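Local coordinates for protein restriction endonuclease LpnPI (Legionella pneumophila subsp. pneumophila str. Philadelphia 1, PDB 4RZL) that cuts DNA in response to modified cytosine as a restriction endonuclease, the chain here being its N-terminal SRA-like domain, which recognises the DNA, at residues Phe88-Asn94 against Gln179-Phe185; Leu188-Ser194 against Asp208-Phe214; Leu112-Phe116 against Ile128-Ile132. All coordinates share one frame; numbering follows the deposited sequence.

Contact 1. Residues Phe88-Asn94 against Gln179-Phe185; sequences FIYYGDN and QNYRAIF
F88 and F185 form a hydrogen-bonded pair in an antiparallel strand pair of the mixed, curled sheet of this SRA-type domain. Their backbones exchange two bonds, F185 N to F88 O at 2.9 Å, and their side chains lie side by side, F88 CD2 to F185 CD1 4.2 Å. At the next hydrogen-bonded pair, Y90 and A183 repeat the exchange, and Y90 CB touches the edge of the F185 ring at CE1. On the other sheet face R182, extended from CG to NE, crosses Y91: its CB lies 3.6 Å from CE2 of the tyrosine, and ring and guanidinium planes stand 63° apart. A water 2.9 Å from Y91 OH also takes a weak bond from R182 NE. I89, from the next pair on this face, brings CD1 to 3.5 Å from R182 NH2. Past Y91 one more backbone bond, G92 N to Y181 O, precedes side-chain bonding. The N180 amide bridges to the loop beyond, giving ND2 to G92 O and receiving N94 N on OD1; N94 ND2 reaches Q179 O at 2.8 Å. Further out, L112 and F116 of helix 108-119 cover F185, F116 by an edge-to-face stack, and N109 ND2 adds a second bond to N180 OD1.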
loop_
_atom_site.group_PDB
_atom_site.type_symbol
_atom_site.label_atom_id
_atom_site.label_comp_id
_atom_site.label_asym_id
_atom_site.label_seq_id
_atom_site.Cartn_x
_atom_site.Cartn_y
_atom_site.Cartn_z
ATOM N N PHE A 88 1.687 9.433 1.935
ATOM C CA PHE A 88 2.657 8.383 1.628
ATOM C C PHE A 88 3.250 8.598 0.247
ATOM O O PHE A 88 2.521 8.729 -0.730
ATOM C CB PHE A 88 1.983 7.010 1.708
ATOM C CG PHE A 88 2.904 5.850 1.431
ATOM C CD1 PHE A 88 4.065 5.679 2.161
ATOM C CD2 PHE A 88 2.580 4.915 0.465
ATOM C CE1 PHE A 88 4.914 4.609 1.925
ATOM C CE2 PHE A 88 3.421 3.821 0.225
ATOM C CZ PHE A 88 4.596 3.680 0.960
ATOM N N ILE A 89 4.568 8.626 0.162
ATOM C CA ILE A 89 5.233 8.744 -1.132
ATOM C C ILE A 89 5.852 7.407 -1.485
ATOM O O ILE A 89 6.621 6.855 -0.702
ATOM C CB ILE A 89 6.310 9.830 -1.127
ATOM C CG1 ILE A 89 5.669 11.189 -0.840
ATOM C CG2 ILE A 89 7.041 9.854 -2.470
ATOM C CD1 ILE A 89 6.673 12.304 -0.719
ATOM N N TYR A 90 5.506 6.903 -2.666
ATOM C CA TYR A 90 5.802 5.536 -3.074
ATOM C C TYR A 90 6.390 5.484 -4.479
ATOM O O TYR A 90 5.852 6.107 -5.394
ATOM C CB TYR A 90 4.519 4.708 -3.021
ATOM C CG TYR A 90 4.646 3.293 -3.526
ATOM C CD1 TYR A 90 5.167 2.288 -2.720
ATOM C CD2 TYR A 90 4.222 2.956 -4.805
ATOM C CE1 TYR A 90 5.262 0.984 -3.182
ATOM C CE2 TYR A 90 4.321 1.649 -5.280
ATOM C CZ TYR A 90 4.838 0.671 -4.466
ATOM O OH TYR A 90 4.924 -0.625 -4.936
ATOM N N TYR A 91 7.482 4.750 -4.659
ATOM C CA TYR A 91 8.101 4.644 -5.981
ATOM C C TYR A 91 7.730 3.333 -6.657
ATOM O O TYR A 91 7.640 2.289 -6.004
ATOM C CB TYR A 91 9.623 4.794 -5.879
ATOM C CG TYR A 91 10.034 6.224 -5.618
ATOM C CD1 TYR A 91 10.112 6.717 -4.322
ATOM C CD2 TYR A 91 10.303 7.095 -6.670
ATOM C CE1 TYR A 91 10.457 8.027 -4.078
ATOM C CE2 TYR A 91 10.678 8.416 -6.431
ATOM C CZ TYR A 91 10.750 8.874 -5.134
ATOM O OH TYR A 91 11.098 10.182 -4.877
ATOM N N GLY A 92 7.571 3.375 -7.941
ATOM C CA GLY A 92 7.076 2.308 -8.720
ATOM C C GLY A 92 8.080 1.200 -8.972
ATOM O O GLY A 92 9.115 1.215 -8.498
ATOM N N ASP A 93 7.663 0.232 -9.712
ATOM C CA ASP A 93 8.337 -0.970 -9.883
ATOM C C ASP A 93 9.273 -1.036 -11.130
ATOM O O ASP A 93 9.442 -2.045 -11.596
ATOM C CB ASP A 93 7.429 -2.176 -9.796
ATOM C CG ASP A 93 6.404 -2.269 -10.939
ATOM O OD1 ASP A 93 6.151 -1.353 -11.644
ATOM O OD2 ASP A 93 5.817 -3.260 -11.071
ATOM N N ASN A 94 9.731 0.050 -11.606
ATOM C CA ASN A 94 10.706 0.066 -12.681
ATOM C C ASN A 94 12.020 0.609 -12.127
ATOM O O ASN A 94 12.384 1.689 -12.329
ATOM C CB ASN A 94 10.252 0.858 -13.930
ATOM C CG ASN A 94 11.160 0.622 -15.160
ATOM O OD1 ASN A 94 11.683 -0.386 -15.292
ATOM N ND2 ASN A 94 11.312 1.582 -15.991
ATOM N N GLN A 179 12.824 5.632 -16.664
ATOM C CA GLN A 179 11.794 6.320 -15.881
ATOM C C GLN A 179 11.059 5.394 -14.917
ATOM O O GLN A 179 10.917 4.193 -15.163
ATOM C CB GLN A 179 10.779 6.987 -16.812
ATOM C CG GLN A 179 11.313 8.168 -17.615
ATOM C CD GLN A 179 10.219 8.815 -18.443
ATOM O OE1 GLN A 179 9.623 8.173 -19.313
ATOM N NE2 GLN A 179 9.931 10.086 -18.155
ATOM N N ASN A 180 10.587 5.975 -13.822
ATOM C CA ASN A 180 9.826 5.245 -12.826
ATOM C C ASN A 180 8.804 6.202 -12.218
ATOM O O ASN A 180 8.996 7.421 -12.242
ATOM C CB ASN A 180 10.761 4.666 -11.741
ATOM C CG ASN A 180 10.081 3.579 -10.877
ATOM O OD1 ASN A 180 9.086 2.949 -11.287
ATOM N ND2 ASN A 180 10.607 3.384 -9.664
ATOM N N TYR A 181 7.722 5.670 -11.662
ATOM C CA TYR A 181 6.720 6.545 -11.065
ATOM C C TYR A 181 7.063 6.925 -9.633
ATOM O O TYR A 181 7.551 6.111 -8.840
ATOM C CB TYR A 181 5.344 5.882 -11.091
ATOM C CG TYR A 181 4.604 6.035 -12.401
ATOM C CD1 TYR A 181 4.509 7.275 -13.042
ATOM C CD2 TYR A 181 4.029 4.936 -13.016
ATOM C CE1 TYR A 181 3.841 7.402 -14.245
ATOM C CE2 TYR A 181 3.357 5.055 -14.220
ATOM C CZ TYR A 181 3.267 6.288 -14.826
ATOM O OH TYR A 181 2.592 6.392 -16.012
ATOM N N ARG A 182 6.807 8.185 -9.318
ATOM C CA ARG A 182 6.719 8.640 -7.943
ATOM C C ARG A 182 5.245 8.936 -7.693
ATOM O O ARG A 182 4.665 9.826 -8.326
ATOM C CB ARG A 182 7.593 9.873 -7.717
ATOM C CG ARG A 182 7.483 10.510 -6.347
ATOM C CD ARG A 182 8.322 11.767 -6.365
ATOM N NE ARG A 182 8.434 12.431 -5.080
ATOM C CZ ARG A 182 7.681 13.461 -4.709
ATOM N NH1 ARG A 182 6.742 13.922 -5.526
ATOM N NH2 ARG A 182 7.864 14.023 -3.520
ATOM N N ALA A 183 4.631 8.164 -6.804
ATOM C CA ALA A 183 3.185 8.241 -6.591
ATOM C C ALA A 183 2.870 8.722 -5.187
ATOM O O ALA A 183 3.473 8.252 -4.230
ATOM C CB ALA A 183 2.531 6.865 -6.835
ATOM N N ILE A 184 1.900 9.625 -5.060
ATOM C CA ILE A 184 1.552 10.195 -3.760
ATOM C C ILE A 184 0.133 9.760 -3.345
ATOM O O ILE A 184 -0.819 9.891 -4.111
ATOM C CB ILE A 184 1.665 11.736 -3.783
ATOM C CG1 ILE A 184 3.076 12.149 -4.223
ATOM C CG2 ILE A 184 1.279 12.351 -2.413
ATOM C CD1 ILE A 184 3.399 13.627 -4.029
ATOM N N PHE A 185 0.018 9.217 -2.137
ATOM C CA PHE A 185 -1.239 8.680 -1.622
ATOM C C PHE A 185 -1.665 9.389 -0.347
ATOM O O PHE A 185 -0.825 9.938 0.365
ATOM C CB PHE A 185 -1.113 7.180 -1.320
ATOM C CG PHE A 185 -0.817 6.331 -2.528
ATOM C CD1 PHE A 185 0.490 6.132 -2.959
ATOM C CD2 PHE A 185 -1.844 5.740 -3.239
ATOM C CE1 PHE A 185 0.758 5.341 -4.077
ATOM C CE2 PHE A 185 -1.582 4.945 -4.357
ATOM C CZ PHE A 185 -0.286 4.746 -4.771
HETATM O O HOH W 1 10.539 11.876 -2.582
#

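Contact 2. Residues Leu188-Ser194 against Asp208-Phe214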
loop_
_atom_site.group_PDB
_atom_site.type_symbol
_atom_site.label_atom_id
_atom_site.label_comp_id
_atom_site.label_asym_id
_atom_site.label_seq_id
_atom_site.Cartn_x
_atom_site.Cartn_y
_atom_site.Cartn_z
ATOM N N LEU A 188 -6.027 7.184 4.922
ATOM C CA LEU A 188 -7.362 7.442 5.460
ATOM C C LEU A 188 -7.446 7.297 6.985
ATOM O O LEU A 188 -6.724 6.506 7.595
ATOM C CB LEU A 188 -8.371 6.502 4.816
ATOM C CG LEU A 188 -8.538 6.613 3.307
ATOM C CD1 LEU A 188 -9.484 5.526 2.814
ATOM C CD2 LEU A 188 -9.056 8.000 2.930
ATOM N N ASN A 189 -8.362 8.048 7.587
ATOM C CA ASN A 189 -8.623 7.935 9.011
ATOM C C ASN A 189 -9.363 6.632 9.321
ATOM O O ASN A 189 -10.558 6.628 9.609
ATOM C CB ASN A 189 -9.423 9.152 9.500
ATOM C CG ASN A 189 -9.642 9.150 11.009
ATOM O OD1 ASN A 189 -9.005 8.401 11.748
ATOM N ND2 ASN A 189 -10.557 9.992 11.469
ATOM N N ILE A 190 -8.638 5.525 9.229
ATOM C CA ILE A 190 -9.151 4.204 9.556
ATOM C C ILE A 190 -8.160 3.582 10.518
ATOM O O ILE A 190 -7.071 3.180 10.105
ATOM C CB ILE A 190 -9.289 3.305 8.321
ATOM C CG1 ILE A 190 -10.312 3.886 7.339
ATOM C CG2 ILE A 190 -9.624 1.872 8.740
ATOM C CD1 ILE A 190 -10.458 3.087 6.056
ATOM N N PRO A 191 -8.506 3.541 11.814
ATOM C CA PRO A 191 -7.549 3.002 12.795
ATOM C C PRO A 191 -7.387 1.483 12.712
ATOM O O PRO A 191 -6.379 0.965 13.173
ATOM C CB PRO A 191 -8.149 3.412 14.148
ATOM C CG PRO A 191 -9.634 3.654 13.863
ATOM C CD PRO A 191 -9.693 4.160 12.444
ATOM N N MET A 192 -8.362 0.790 12.134
ATOM C CA MET A 192 -8.354 -0.668 12.120
ATOM C C MET A 192 -9.148 -1.257 10.967
ATOM O O MET A 192 -10.276 -0.830 10.678
ATOM C CB MET A 192 -8.924 -1.219 13.443
ATOM C CG MET A 192 -8.973 -2.734 13.490
ATOM S SD MET A 192 -9.785 -3.382 14.958
ATOM C CE MET A 192 -11.486 -3.332 14.416
ATOM N N VAL A 193 -8.566 -2.252 10.308
ATOM C CA VAL A 193 -9.322 -3.067 9.371
ATOM C C VAL A 193 -9.603 -4.410 10.039
ATOM O O VAL A 193 -8.672 -5.138 10.383
ATOM C CB VAL A 193 -8.571 -3.281 8.065
ATOM C CG1 VAL A 193 -9.448 -4.075 7.082
ATOM C CG2 VAL A 193 -8.170 -1.923 7.478
ATOM N N SER A 194 -10.879 -4.728 10.245
ATOM C CA SER A 194 -11.233 -5.915 11.036
ATOM C C SER A 194 -10.970 -7.233 10.299
ATOM O O SER A 194 -11.018 -7.284 9.068
ATOM C CB SER A 194 -12.703 -5.853 11.437
ATOM O OG SER A 194 -13.497 -6.178 10.320
ATOM N N ASP A 208 -17.982 -5.427 7.226
ATOM C CA ASP A 208 -18.488 -4.484 8.206
ATOM C C ASP A 208 -18.086 -3.069 7.792
ATOM O O ASP A 208 -17.680 -2.837 6.653
ATOM C CB ASP A 208 -17.991 -4.827 9.616
ATOM C CG ASP A 208 -16.468 -4.893 9.717
ATOM O OD1 ASP A 208 -15.757 -4.460 8.773
ATOM O OD2 ASP A 208 -15.991 -5.397 10.762
ATOM N N ASN A 209 -18.167 -2.152 8.742
ATOM C CA ASN A 209 -17.951 -0.732 8.520
ATOM C C ASN A 209 -16.488 -0.286 8.561
ATOM O O ASN A 209 -16.234 0.916 8.578
ATOM C CB ASN A 209 -18.722 0.075 9.573
ATOM C CG ASN A 209 -20.198 0.209 9.255
ATOM O OD1 ASN A 209 -20.705 -0.414 8.321
ATOM N ND2 ASN A 209 -20.902 1.019 10.046
ATOM N N SER A 210 -15.548 -1.232 8.623
ATOM C CA SER A 210 -14.114 -0.907 8.723
ATOM C C SER A 210 -13.671 0.094 7.654
ATOM O O SER A 210 -12.927 1.029 7.928
ATOM C CB SER A 210 -13.248 -2.166 8.594
ATOM O OG SER A 210 -13.363 -2.992 9.720
ATOM N N LEU A 211 -14.139 -0.102 6.430
ATOM C CA LEU A 211 -13.680 0.737 5.336
ATOM C C LEU A 211 -14.659 1.810 4.924
ATOM O O LEU A 211 -14.566 2.333 3.817
ATOM C CB LEU A 211 -13.341 -0.122 4.118
ATOM C CG LEU A 211 -11.818 -0.261 4.048
ATOM C CD1 LEU A 211 -11.318 -1.204 5.135
ATOM C CD2 LEU A 211 -11.358 -0.698 2.676
ATOM N N ASN A 212 -15.557 2.188 5.829
ATOM C CA ASN A 212 -16.499 3.257 5.517
ATOM C C ASN A 212 -15.827 4.563 5.039
ATOM O O ASN A 212 -16.325 5.191 4.111
ATOM C CB ASN A 212 -17.415 3.520 6.715
ATOM C CG ASN A 212 -18.682 2.659 6.674
ATOM O OD1 ASN A 212 -18.766 1.683 5.915
ATOM N ND2 ASN A 212 -19.659 3.009 7.495
ATOM N N PRO A 213 -14.691 4.968 5.642
ATOM C CA PRO A 213 -14.060 6.165 5.058
ATOM C C PRO A 213 -13.535 5.948 3.634
ATOM O O PRO A 213 -13.418 6.904 2.871
ATOM C CB PRO A 213 -12.908 6.461 6.021
ATOM C CG PRO A 213 -13.389 5.901 7.335
ATOM C CD PRO A 213 -14.110 4.632 6.956
ATOM N N PHE A 214 -13.226 4.708 3.280
ATOM C CA PHE A 214 -12.818 4.420 1.910
ATOM C C PHE A 214 -14.028 4.567 0.994
ATOM O O PHE A 214 -13.957 5.216 -0.048
ATOM C CB PHE A 214 -12.215 3.016 1.778
ATOM C CG PHE A 214 -12.033 2.576 0.349
ATOM C CD1 PHE A 214 -10.984 3.070 -0.411
ATOM C CD2 PHE A 214 -12.925 1.692 -0.239
ATOM C CE1 PHE A 214 -10.818 2.678 -1.727
ATOM C CE2 PHE A 214 -12.765 1.291 -1.556
ATOM C CZ PHE A 214 -11.716 1.786 -2.302
#
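S210 OG is gripped from two directions: it accepts the backbone N of S194 at 3.1 Å in a fairly straight bond (160° at the hydrogen) and donates its own proton to D208 OD1. The same carboxylate oxygen takes S210 N, both donors arriving over one face of its plane, and the bond to the backbone N two residues on makes an Asx turn. The other oxygen, OD2, receives S194 OG at 2.7 Å on its syn side, close to the carboxylate plane. S194 reaches it with OG set between its backbone N and carbonyl carbon (chi1 76°), a position from which the hydroxyl also caps helix 195-199 through W197 N.

Beyond this polar end the contact is mainly apolar. I190 points at the 208-214 segment and crosses P213, CG1 lying 3.7 Å from the proline CG, while its CG2 meets S210 O and its CD1 rests near L211 CG. V193 turns both methyls to L211 CD1, CG1 being 3.9 Å away. At the far end L188 CD1 sits 3.6 Å from F214 CA, at the edge of the phenylalanine ring. L211 occupies the N-cap position of helix 212-220. The first turn of that helix lies across 188-194, with V152 and V154 of strand 147-155 against L188, I190, V193 and F214, W197 of helix 195-199 against L211, and strand 22-23 paired antiparallel with 192-193.

Contact 3. Residues Leu112-Phe116 against Ile128-Ile132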
loop_
_atom_site.group_PDB
_atom_site.type_symbol
_atom_site.label_atom_id
_atom_site.label_comp_id
_atom_site.label_asym_id
_atom_site.label_seq_id
_atom_site.Cartn_x
_atom_site.Cartn_y
_atom_site.Cartn_z
ATOM N N LEU A 112 -0.623 1.711 -11.350
ATOM C CA LEU A 112 -0.556 3.056 -10.774
ATOM C C LEU A 112 -1.145 4.059 -11.753
ATOM O O LEU A 112 -1.965 4.890 -11.377
ATOM C CB LEU A 112 0.875 3.458 -10.410
ATOM C CG LEU A 112 1.512 2.828 -9.168
ATOM C CD1 LEU A 112 2.985 3.225 -9.036
ATOM C CD2 LEU A 112 0.769 3.227 -7.930
ATOM N N LYS A 113 -0.762 3.964 -13.022
ATOM C CA LYS A 113 -1.295 4.909 -14.000
ATOM C C LYS A 113 -2.823 4.808 -14.084
ATOM O O LYS A 113 -3.532 5.820 -14.115
ATOM C CB LYS A 113 -0.670 4.685 -15.383
ATOM C CG LYS A 113 -1.225 5.659 -16.427
ATOM C CD LYS A 113 -0.705 5.395 -17.841
ATOM C CE LYS A 113 -1.427 6.270 -18.877
ATOM N NZ LYS A 113 -1.508 7.700 -18.414
ATOM N N MET A 114 -3.336 3.585 -14.109
ATOM C CA MET A 114 -4.786 3.378 -14.175
ATOM C C MET A 114 -5.512 3.947 -12.961
ATOM O O MET A 114 -6.551 4.592 -13.103
ATOM C CB MET A 114 -5.109 1.890 -14.299
ATOM C CG MET A 114 -4.829 1.320 -15.680
ATOM S SD MET A 114 -5.132 -0.448 -15.698
ATOM C CE MET A 114 -6.695 -0.502 -14.809
ATOM N N LEU A 115 -4.944 3.710 -11.781
ATOM C CA LEU A 115 -5.544 4.142 -10.526
ATOM C C LEU A 115 -5.595 5.660 -10.409
ATOM O O LEU A 115 -6.613 6.216 -9.999
ATOM C CB LEU A 115 -4.774 3.572 -9.342
ATOM C CG LEU A 115 -4.782 2.068 -9.146
ATOM C CD1 LEU A 115 -3.960 1.750 -7.912
ATOM C CD2 LEU A 115 -6.183 1.582 -8.987
ATOM N N PHE A 116 -4.510 6.341 -10.773
ATOM C CA PHE A 116 -4.526 7.802 -10.686
ATOM C C PHE A 116 -5.402 8.430 -11.789
ATOM O O PHE A 116 -6.139 9.390 -11.526
ATOM C CB PHE A 116 -3.094 8.354 -10.722
ATOM C CG PHE A 116 -2.385 8.226 -9.401
ATOM C CD1 PHE A 116 -1.863 6.996 -8.997
ATOM C CD2 PHE A 116 -2.298 9.310 -8.537
ATOM C CE1 PHE A 116 -1.232 6.863 -7.761
ATOM C CE2 PHE A 116 -1.672 9.185 -7.293
ATOM C CZ PHE A 116 -1.133 7.956 -6.909
ATOM N N ILE A 128 -12.776 2.312 -10.483
ATOM C CA ILE A 128 -12.029 1.063 -10.495
ATOM C C ILE A 128 -10.978 1.008 -9.394
ATOM O O ILE A 128 -10.244 0.036 -9.282
ATOM C CB ILE A 128 -11.369 0.827 -11.865
ATOM C CG1 ILE A 128 -10.466 2.004 -12.236
ATOM C CG2 ILE A 128 -12.439 0.635 -12.945
ATOM C CD1 ILE A 128 -8.993 1.805 -11.907
ATOM N N VAL A 129 -10.927 2.043 -8.570
ATOM C CA VAL A 129 -9.950 2.103 -7.492
ATOM C C VAL A 129 -10.351 1.218 -6.316
ATOM O O VAL A 129 -11.398 1.431 -5.702
ATOM C CB VAL A 129 -9.768 3.546 -6.987
ATOM C CG1 VAL A 129 -8.771 3.574 -5.827
ATOM C CG2 VAL A 129 -9.333 4.475 -8.132
ATOM N N PRO A 130 -9.515 0.220 -5.997
ATOM C CA PRO A 130 -9.744 -0.648 -4.847
ATOM C C PRO A 130 -9.103 -0.087 -3.583
ATOM O O PRO A 130 -8.308 0.843 -3.652
ATOM C CB PRO A 130 -9.052 -1.945 -5.257
ATOM C CG PRO A 130 -7.868 -1.453 -6.025
ATOM C CD PRO A 130 -8.308 -0.188 -6.739
ATOM N N PRO A 131 -9.429 -0.673 -2.429
ATOM C CA PRO A 131 -8.682 -0.315 -1.229
ATOM C C PRO A 131 -7.194 -0.578 -1.432
ATOM O O PRO A 131 -6.815 -1.537 -2.109
ATOM C CB PRO A 131 -9.248 -1.263 -0.172
ATOM C CG PRO A 131 -10.561 -1.646 -0.670
ATOM C CD PRO A 131 -10.498 -1.647 -2.150
ATOM N N ILE A 132 -6.358 0.271 -0.859
ATOM C CA ILE A 132 -4.922 0.041 -0.893
ATOM C C ILE A 132 -4.428 -0.071 0.542
ATOM O O ILE A 132 -4.753 0.782 1.382
ATOM C CB ILE A 132 -4.180 1.171 -1.632
ATOM C CG1 ILE A 132 -4.552 1.163 -3.117
ATOM C CG2 ILE A 132 -2.682 1.024 -1.469
ATOM C CD1 ILE A 132 -4.118 2.410 -3.864
#
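L115 supplies most of the van der Waals contact, its two methyls dividing the work. CD2 presses on P130 CD at 3.6 Å, the two side chains crossing at about a right angle, and the same methyl meets I128 CD1 at 4.1 Å. CD1 goes the other way along the segment and reaches I132 CD1 tip to tip, also at 4.1 Å. With CG anti to the carbonyl carbon (chi1 -65°), the side chain is carried out from the helix toward 128-132, although the bond from its CA does not itself head there; CD1 extends the chain (chi2 -180°) toward I132, while CD2 branches off to P130 and I128. A looser, peripheral touch comes from M114, largely exposed, which bends its CE round to I128 CD1 at 4.4 Å.

Segment 128-132 runs from the loop after helix 108-119 into the start of strand 132-137, bringing the chain off the helix and into the sheet of the SRA-like domain, and the helix packs back upon it. L115, P130 and I132 also share strand 65-70 as a neighbour, through I66 for the first two and L68 for the third.

A second kind of contact sets methyls against helix carbonyls. I128 CD1 approaches M114 O at 3.9 Å. V129 CG2 similarly lies 3.7 Å from L115 O, an oxygen that accepts a hydrogen bond from T119 OG1 one turn on.

How the contacts relate
Starting from the N terminus, the chain first enters contact 1 at 88-94, then runs through helix 108-119. Contact 3 closes a short loop from that helix to 128-132, where the chain enters strand 132-137, and lies nested within the much longer loop that contact 1 closes when strand 176-187 returns to 88-94. The two touch directly: F185 packs on L112 and I132, so helix, sheet and linker share one core. Contact 2 follows in series, its 188-194 adjoining 179-185 and closing a short loop at 208-214, about 24 Å from contact 1 between centres. F214 and L211 then meet 129-131, joining contact 2 to contact 3.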